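Local structure of diaminopimelate decarboxylase (Aquifex aeolicus, 2P3E) at residues I212-Y226 with D260-A274. The protein probably catalyses the pyridoxal 5'-phosphate-dependent decarboxylation of meso-diaminopimelate to L-lysine, the last step of lysine biosynthesis by the diaminopimelate pathway. Residues are numbered along the deposited sequence; the frame is centred on the assembly and turned at random.
Sequences ISPYREAVEKVVSLY and DLADLLKDLLENVKA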
loop_
_atom_site.group_PDB
_atom_site.type_symbol
_atom_site.label_atom_id
_atom_site.label_comp_id
_atom_site.label_asym_id
_atom_site.label_seq_id
_atom_site.Cartn_x
_atom_site.Cartn_y
_atom_site.Cartn_z
ATOM N N ILE B 212 12.881 -9.256 -25.227
ATOM C CA ILE B 212 13.871 -8.173 -25.088
ATOM C C ILE B 212 14.131 -7.372 -26.371
ATOM O O ILE B 212 14.925 -6.426 -26.364
ATOM C CB ILE B 212 15.201 -8.690 -24.487
ATOM C CG1 ILE B 212 15.773 -9.843 -25.308
ATOM C CG2 ILE B 212 14.981 -9.146 -23.035
ATOM C CD1 ILE B 212 17.240 -10.138 -25.027
ATOM N N SER B 213 13.431 -7.729 -27.452
ATOM C CA SER B 213 13.570 -7.060 -28.770
ATOM C C SER B 213 13.660 -5.531 -28.723
ATOM O O SER B 213 14.532 -4.969 -29.379
ATOM C CB SER B 213 12.437 -7.481 -29.735
ATOM O OG SER B 213 12.531 -8.859 -30.047
ATOM N N PRO B 214 12.766 -4.851 -27.952
ATOM C CA PRO B 214 12.782 -3.374 -27.877
ATOM C C PRO B 214 14.067 -2.759 -27.352
ATOM O O PRO B 214 14.332 -1.588 -27.626
ATOM C CB PRO B 214 11.638 -3.046 -26.905
ATOM C CG PRO B 214 10.764 -4.234 -26.919
ATOM C CD PRO B 214 11.655 -5.417 -27.165
ATOM N N TYR B 215 14.867 -3.519 -26.608
ATOM C CA TYR B 215 16.138 -2.989 -26.126
ATOM C C TYR B 215 17.074 -2.581 -27.268
ATOM O O TYR B 215 17.829 -1.625 -27.127
ATOM C CB TYR B 215 16.835 -3.978 -25.202
ATOM C CG TYR B 215 16.283 -3.995 -23.774
ATOM C CD1 TYR B 215 16.719 -3.055 -22.813
ATOM C CD2 TYR B 215 15.364 -4.955 -23.389
ATOM C CE1 TYR B 215 16.209 -3.081 -21.478
ATOM C CE2 TYR B 215 14.852 -5.001 -22.085
ATOM C CZ TYR B 215 15.269 -4.062 -21.133
ATOM O OH TYR B 215 14.739 -4.142 -19.846
ATOM N N ARG B 216 17.040 -3.306 -28.385
ATOM C CA ARG B 216 17.941 -2.991 -29.494
ATOM C C ARG B 216 17.697 -1.562 -29.999
ATOM O O ARG B 216 18.614 -0.752 -29.967
ATOM C CB ARG B 216 17.850 -4.021 -30.633
ATOM C CG ARG B 216 19.103 -4.027 -31.532
ATOM C CD ARG B 216 18.816 -4.434 -32.993
ATOM N NE ARG B 216 17.862 -3.526 -33.624
ATOM C CZ ARG B 216 18.161 -2.340 -34.152
ATOM N NH1 ARG B 216 19.416 -1.881 -34.169
ATOM N NH2 ARG B 216 17.187 -1.599 -34.657
ATOM N N GLU B 217 16.462 -1.252 -30.408
ATOM C CA GLU B 217 16.127 0.071 -30.950
ATOM C C GLU B 217 16.359 1.154 -29.911
ATOM O O GLU B 217 16.888 2.219 -30.230
ATOM C CB GLU B 217 14.673 0.149 -31.465
ATOM C CG GLU B 217 14.320 1.532 -32.088
ATOM C CD GLU B 217 12.881 1.637 -32.601
ATOM O OE1 GLU B 217 12.078 0.700 -32.397
ATOM O OE2 GLU B 217 12.556 2.685 -33.217
ATOM N N ALA B 218 15.962 0.861 -28.673
ATOM C CA ALA B 218 16.119 1.795 -27.556
ATOM C C ALA B 218 17.570 2.187 -27.374
ATOM O O ALA B 218 17.906 3.375 -27.378
ATOM C CB ALA B 218 15.553 1.181 -26.257
ATOM N N VAL B 219 18.428 1.182 -27.210
ATOM C CA VAL B 219 19.862 1.405 -27.031
ATOM C C VAL B 219 20.503 2.019 -28.296
ATOM O O VAL B 219 21.422 2.826 -28.191
ATOM C CB VAL B 219 20.594 0.097 -26.552
ATOM C CG1 VAL B 219 22.100 0.283 -26.481
ATOM C CG2 VAL B 219 20.047 -0.348 -25.174
ATOM N N GLU B 220 19.996 1.653 -29.470
ATOM C CA GLU B 220 20.457 2.259 -30.729
ATOM C C GLU B 220 20.269 3.770 -30.695
ATOM O O GLU B 220 21.184 4.520 -31.017
ATOM C CB GLU B 220 19.727 1.648 -31.922
ATOM C CG GLU B 220 20.169 2.175 -33.265
ATOM C CD GLU B 220 19.144 1.878 -34.343
ATOM O OE1 GLU B 220 18.004 2.405 -34.239
ATOM O OE2 GLU B 220 19.463 1.120 -35.289
ATOM N N LYS B 221 19.097 4.211 -30.253
ATOM C CA LYS B 221 18.818 5.647 -30.110
ATOM C C LYS B 221 19.785 6.323 -29.148
ATOM O O LYS B 221 20.251 7.432 -29.405
ATOM C CB LYS B 221 17.374 5.882 -29.635
ATOM C CG LYS B 221 16.280 5.287 -30.511
ATOM C CD LYS B 221 16.154 5.982 -31.843
ATOM C CE LYS B 221 14.943 5.443 -32.620
ATOM N NZ LYS B 221 14.844 6.158 -33.930
ATOM N N VAL B 222 20.063 5.665 -28.023
ATOM C CA VAL B 222 21.004 6.196 -27.041
ATOM C C VAL B 222 22.427 6.264 -27.596
ATOM O O VAL B 222 23.147 7.245 -27.351
ATOM C CB VAL B 222 20.962 5.404 -25.710
ATOM C CG1 VAL B 222 22.160 5.759 -24.831
ATOM C CG2 VAL B 222 19.656 5.714 -24.965
ATOM N N VAL B 223 22.815 5.230 -28.351
ATOM C CA VAL B 223 24.148 5.172 -28.973
ATOM C C VAL B 223 24.295 6.314 -29.987
ATOM O O VAL B 223 25.328 6.991 -30.028
ATOM C CB VAL B 223 24.420 3.794 -29.653
ATOM C CG1 VAL B 223 25.660 3.854 -30.588
ATOM C CG2 VAL B 223 24.615 2.720 -28.599
ATOM N N SER B 224 23.261 6.524 -30.795
ATOM C CA SER B 224 23.228 7.670 -31.718
ATOM C C SER B 224 23.308 9.017 -30.997
ATOM O O SER B 224 24.034 9.910 -31.447
ATOM C CB SER B 224 21.982 7.629 -32.599
ATOM O OG SER B 224 21.951 6.377 -33.283
ATOM N N LEU B 225 22.558 9.173 -29.901
ATOM C CA LEU B 225 22.668 10.396 -29.097
ATOM C C LEU B 225 24.088 10.560 -28.552
ATOM O O LEU B 225 24.638 11.662 -28.561
ATOM C CB LEU B 225 21.662 10.423 -27.929
ATOM C CG LEU B 225 21.668 11.700 -27.054
ATOM C CD1 LEU B 225 21.366 12.980 -27.860
ATOM C CD2 LEU B 225 20.659 11.554 -25.916
ATOM N N TYR B 226 24.666 9.465 -28.071
ATOM C CA TYR B 226 26.036 9.473 -27.559
ATOM C C TYR B 226 27.011 9.984 -28.630
ATOM O O TYR B 226 27.844 10.848 -28.357
ATOM C CB TYR B 226 26.415 8.069 -27.105
ATOM C CG TYR B 226 27.889 7.824 -26.875
ATOM C CD1 TYR B 226 28.479 8.129 -25.653
ATOM C CD2 TYR B 226 28.694 7.264 -27.879
ATOM C CE1 TYR B 226 29.821 7.881 -25.418
ATOM C CE2 TYR B 226 30.063 7.035 -27.659
ATOM C CZ TYR B 226 30.598 7.337 -26.414
ATOM O OH TYR B 226 31.916 7.129 -26.156
ATOM N N ASP B 260 21.373 -13.140 -22.659
ATOM C CA ASP B 260 20.564 -12.820 -23.849
ATOM C C ASP B 260 20.583 -11.325 -24.194
ATOM O O ASP B 260 20.618 -10.958 -25.378
ATOM C CB ASP B 260 19.110 -13.295 -23.713
ATOM C CG ASP B 260 19.007 -14.771 -23.416
ATOM O OD1 ASP B 260 19.774 -15.537 -24.029
ATOM O OD2 ASP B 260 18.172 -15.164 -22.563
ATOM N N LEU B 261 20.538 -10.474 -23.165
ATOM C CA LEU B 261 20.621 -9.028 -23.366
ATOM C C LEU B 261 22.005 -8.636 -23.841
ATOM O O LEU B 261 22.133 -7.815 -24.746
ATOM C CB LEU B 261 20.252 -8.263 -22.090
ATOM C CG LEU B 261 20.215 -6.734 -22.206
ATOM C CD1 LEU B 261 19.091 -6.237 -23.131
ATOM C CD2 LEU B 261 20.123 -6.078 -20.803
ATOM N N ALA B 262 23.041 -9.241 -23.252
ATOM C CA ALA B 262 24.410 -8.948 -23.662
ATOM C C ALA B 262 24.630 -9.309 -25.138
ATOM O O ALA B 262 25.268 -8.552 -25.869
ATOM C CB ALA B 262 25.421 -9.671 -22.764
ATOM N N ASP B 263 24.086 -10.455 -25.555
ATOM C CA ASP B 263 24.153 -10.918 -26.952
ATOM C C ASP B 263 23.440 -9.958 -27.900
ATOM O O ASP B 263 23.962 -9.598 -28.975
ATOM C CB ASP B 263 23.529 -12.317 -27.097
ATOM C CG ASP B 263 24.339 -13.427 -26.388
ATOM O OD1 ASP B 263 25.510 -13.220 -26.016
ATOM O OD2 ASP B 263 23.778 -14.524 -26.181
ATOM N N LEU B 264 22.242 -9.540 -27.508
ATOM C CA LEU B 264 21.476 -8.610 -28.307
ATOM C C LEU B 264 22.219 -7.281 -28.507
ATOM O O LEU B 264 22.120 -6.680 -29.581
ATOM C CB LEU B 264 20.109 -8.350 -27.673
ATOM C CG LEU B 264 19.150 -7.433 -28.459
ATOM C CD1 LEU B 264 18.662 -8.095 -29.770
ATOM C CD2 LEU B 264 17.979 -6.984 -27.585
ATOM N N LEU B 265 22.950 -6.828 -27.483
ATOM C CA LEU B 265 23.517 -5.470 -27.488
ATOM C C LEU B 265 25.018 -5.394 -27.782
ATOM O O LEU B 265 25.563 -4.300 -27.903
ATOM C CB LEU B 265 23.228 -4.748 -26.147
ATOM C CG LEU B 265 21.775 -4.585 -25.670
ATOM C CD1 LEU B 265 21.746 -3.831 -24.338
ATOM C CD2 LEU B 265 20.903 -3.871 -26.713
ATOM N N LYS B 266 25.686 -6.544 -27.873
ATOM C CA LYS B 266 27.148 -6.575 -28.001
ATOM C C LYS B 266 27.637 -5.664 -29.131
ATOM O O LYS B 266 28.458 -4.771 -28.910
ATOM C CB LYS B 266 27.662 -8.001 -28.237
ATOM C CG LYS B 266 29.198 -8.077 -28.268
ATOM C CD LYS B 266 29.711 -9.306 -29.002
ATOM C CE LYS B 266 31.253 -9.369 -28.921
ATOM N NZ LYS B 266 31.717 -10.763 -29.127
ATOM N N ASP B 267 27.112 -5.884 -30.331
ATOM C CA ASP B 267 27.624 -5.173 -31.500
ATOM C C ASP B 267 27.309 -3.679 -31.417
ATOM O O ASP B 267 28.150 -2.843 -31.738
ATOM C CB ASP B 267 27.108 -5.796 -32.794
ATOM C CG ASP B 267 27.718 -7.170 -33.063
ATOM O OD1 ASP B 267 28.636 -7.607 -32.343
ATOM O OD2 ASP B 267 27.254 -7.841 -33.996
ATOM N N LEU B 268 26.106 -3.364 -30.951
ATOM C CA LEU B 268 25.701 -1.995 -30.704
ATOM C C LEU B 268 26.643 -1.268 -29.734
ATOM O O LEU B 268 27.050 -0.139 -30.003
ATOM C CB LEU B 268 24.260 -1.990 -30.194
ATOM C CG LEU B 268 23.353 -0.774 -30.288
ATOM C CD1 LEU B 268 23.410 -0.087 -31.668
ATOM C CD2 LEU B 268 21.917 -1.210 -29.964
ATOM N N LEU B 269 27.006 -1.923 -28.627
ATOM C CA LEU B 269 27.852 -1.309 -27.595
ATOM C C LEU B 269 29.335 -1.267 -27.964
ATOM O O LEU B 269 30.121 -0.543 -27.338
ATOM C CB LEU B 269 27.657 -1.987 -26.230
ATOM C CG LEU B 269 26.243 -1.932 -25.630
ATOM C CD1 LEU B 269 26.136 -2.749 -24.352
ATOM C CD2 LEU B 269 25.764 -0.481 -25.416
ATOM N N GLU B 270 29.729 -2.033 -28.976
ATOM C CA GLU B 270 31.091 -1.916 -29.489
ATOM C C GLU B 270 31.362 -0.512 -30.054
ATOM O O GLU B 270 32.521 -0.093 -30.132
ATOM C CB GLU B 270 31.404 -3.029 -30.495
ATOM C CG GLU B 270 32.835 -3.033 -31.033
ATOM C CD GLU B 270 33.945 -2.891 -29.956
ATOM O OE1 GLU B 270 33.900 -3.580 -28.910
ATOM O OE2 GLU B 270 34.883 -2.087 -30.180
ATOM N N ASN B 271 30.304 0.229 -30.387
ATOM C CA ASN B 271 30.432 1.593 -30.902
ATOM C C ASN B 271 30.838 2.622 -29.847
ATOM O O ASN B 271 31.171 3.751 -30.186
ATOM C CB ASN B 271 29.114 2.053 -31.527
ATOM C CG ASN B 271 28.761 1.282 -32.794
ATOM O OD1 ASN B 271 29.479 1.345 -33.793
ATOM N ND2 ASN B 271 27.643 0.572 -32.760
ATOM N N VAL B 272 30.771 2.248 -28.572
ATOM C CA VAL B 272 30.941 3.242 -27.515
ATOM C C VAL B 272 32.103 2.958 -26.561
ATOM O O VAL B 272 32.442 1.802 -26.296
ATOM C CB VAL B 272 29.614 3.485 -26.748
ATOM C CG1 VAL B 272 28.479 3.805 -27.735
ATOM C CG2 VAL B 272 29.254 2.307 -25.901
ATOM N N LYS B 273 32.723 4.028 -26.082
ATOM C CA LYS B 273 33.811 3.939 -25.117
ATOM C C LYS B 273 33.296 4.069 -23.679
ATOM O O LYS B 273 34.012 3.738 -22.730
ATOM C CB LYS B 273 34.850 5.048 -25.363
ATOM C CG LYS B 273 35.655 4.912 -26.641
ATOM C CD LYS B 273 36.860 5.877 -26.614
ATOM C CE LYS B 273 36.416 7.321 -26.798
ATOM N NZ LYS B 273 37.614 8.246 -26.778
ATOM N N ALA B 274 32.075 4.579 -23.531
ATOM C CA ALA B 274 31.471 4.821 -22.222
ATOM C C ALA B 274 31.342 3.560 -21.364
ATOM O O ALA B 274 31.225 2.451 -21.888
ATOM C CB ALA B 274 30.121 5.498 -22.390
#
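Leu-268 fits as a knob into the hole between Arg-216, Val-219, Glu-220 and Val-223, where two outer helices of the PLP-binding TIM barrel pack side by side. Helices 214-226 and 260-269 run the same way, their axes crossing at -32° with 9.6 Å at closest approach. They belong to successive beta-alpha units: helix 214-231 leads into strand 238-240, which is followed by helix 258-269 and the neighbouring parallel strand 275-278.

Apolar packing carries most of the interface. With CG of Leu-268 anti to the backbone N (chi1 -158°), CD2 is directed at the backbone of helix 214-226, 3.3 Å from Arg-216 O, while CD1 rests near Glu-220 CA. Val-219 splits its branches: CG2 meets Leu-265 CD2, and CG1 touches CD2 of both Leu-268 and Leu-269. At the N-terminal end, Leu-264 CD2 lies 3.3 Å from Ile-212 O.

Two CH-pi contacts lie towards opposite ends of the interface. Leu-261 CD1 sits over one face of the Tyr-215 ring, 4.0 Å from its centroid; the hydroxyl of that tyrosine bonds to Gly-243 O, beside Gly-244, a probable cofactor-binding residue. Val-272 CB lies over a face of the Tyr-226 ring in the same manner, with Val-272 CG1 3.5 Å from Tyr-226 CD2.

Arg-216 NH1 forms a salt bridge with Glu-220 OE2 along their own helix, OE2 lying in the guanidinium plane, NH1 above the carboxylate plane. Beyond the turn Leu-269 to Val-272, one hydrogen bond crosses between the segments, from Lys-273 N to Tyr-226 OH, 3.2 Å long with an N-H...O angle of 155°.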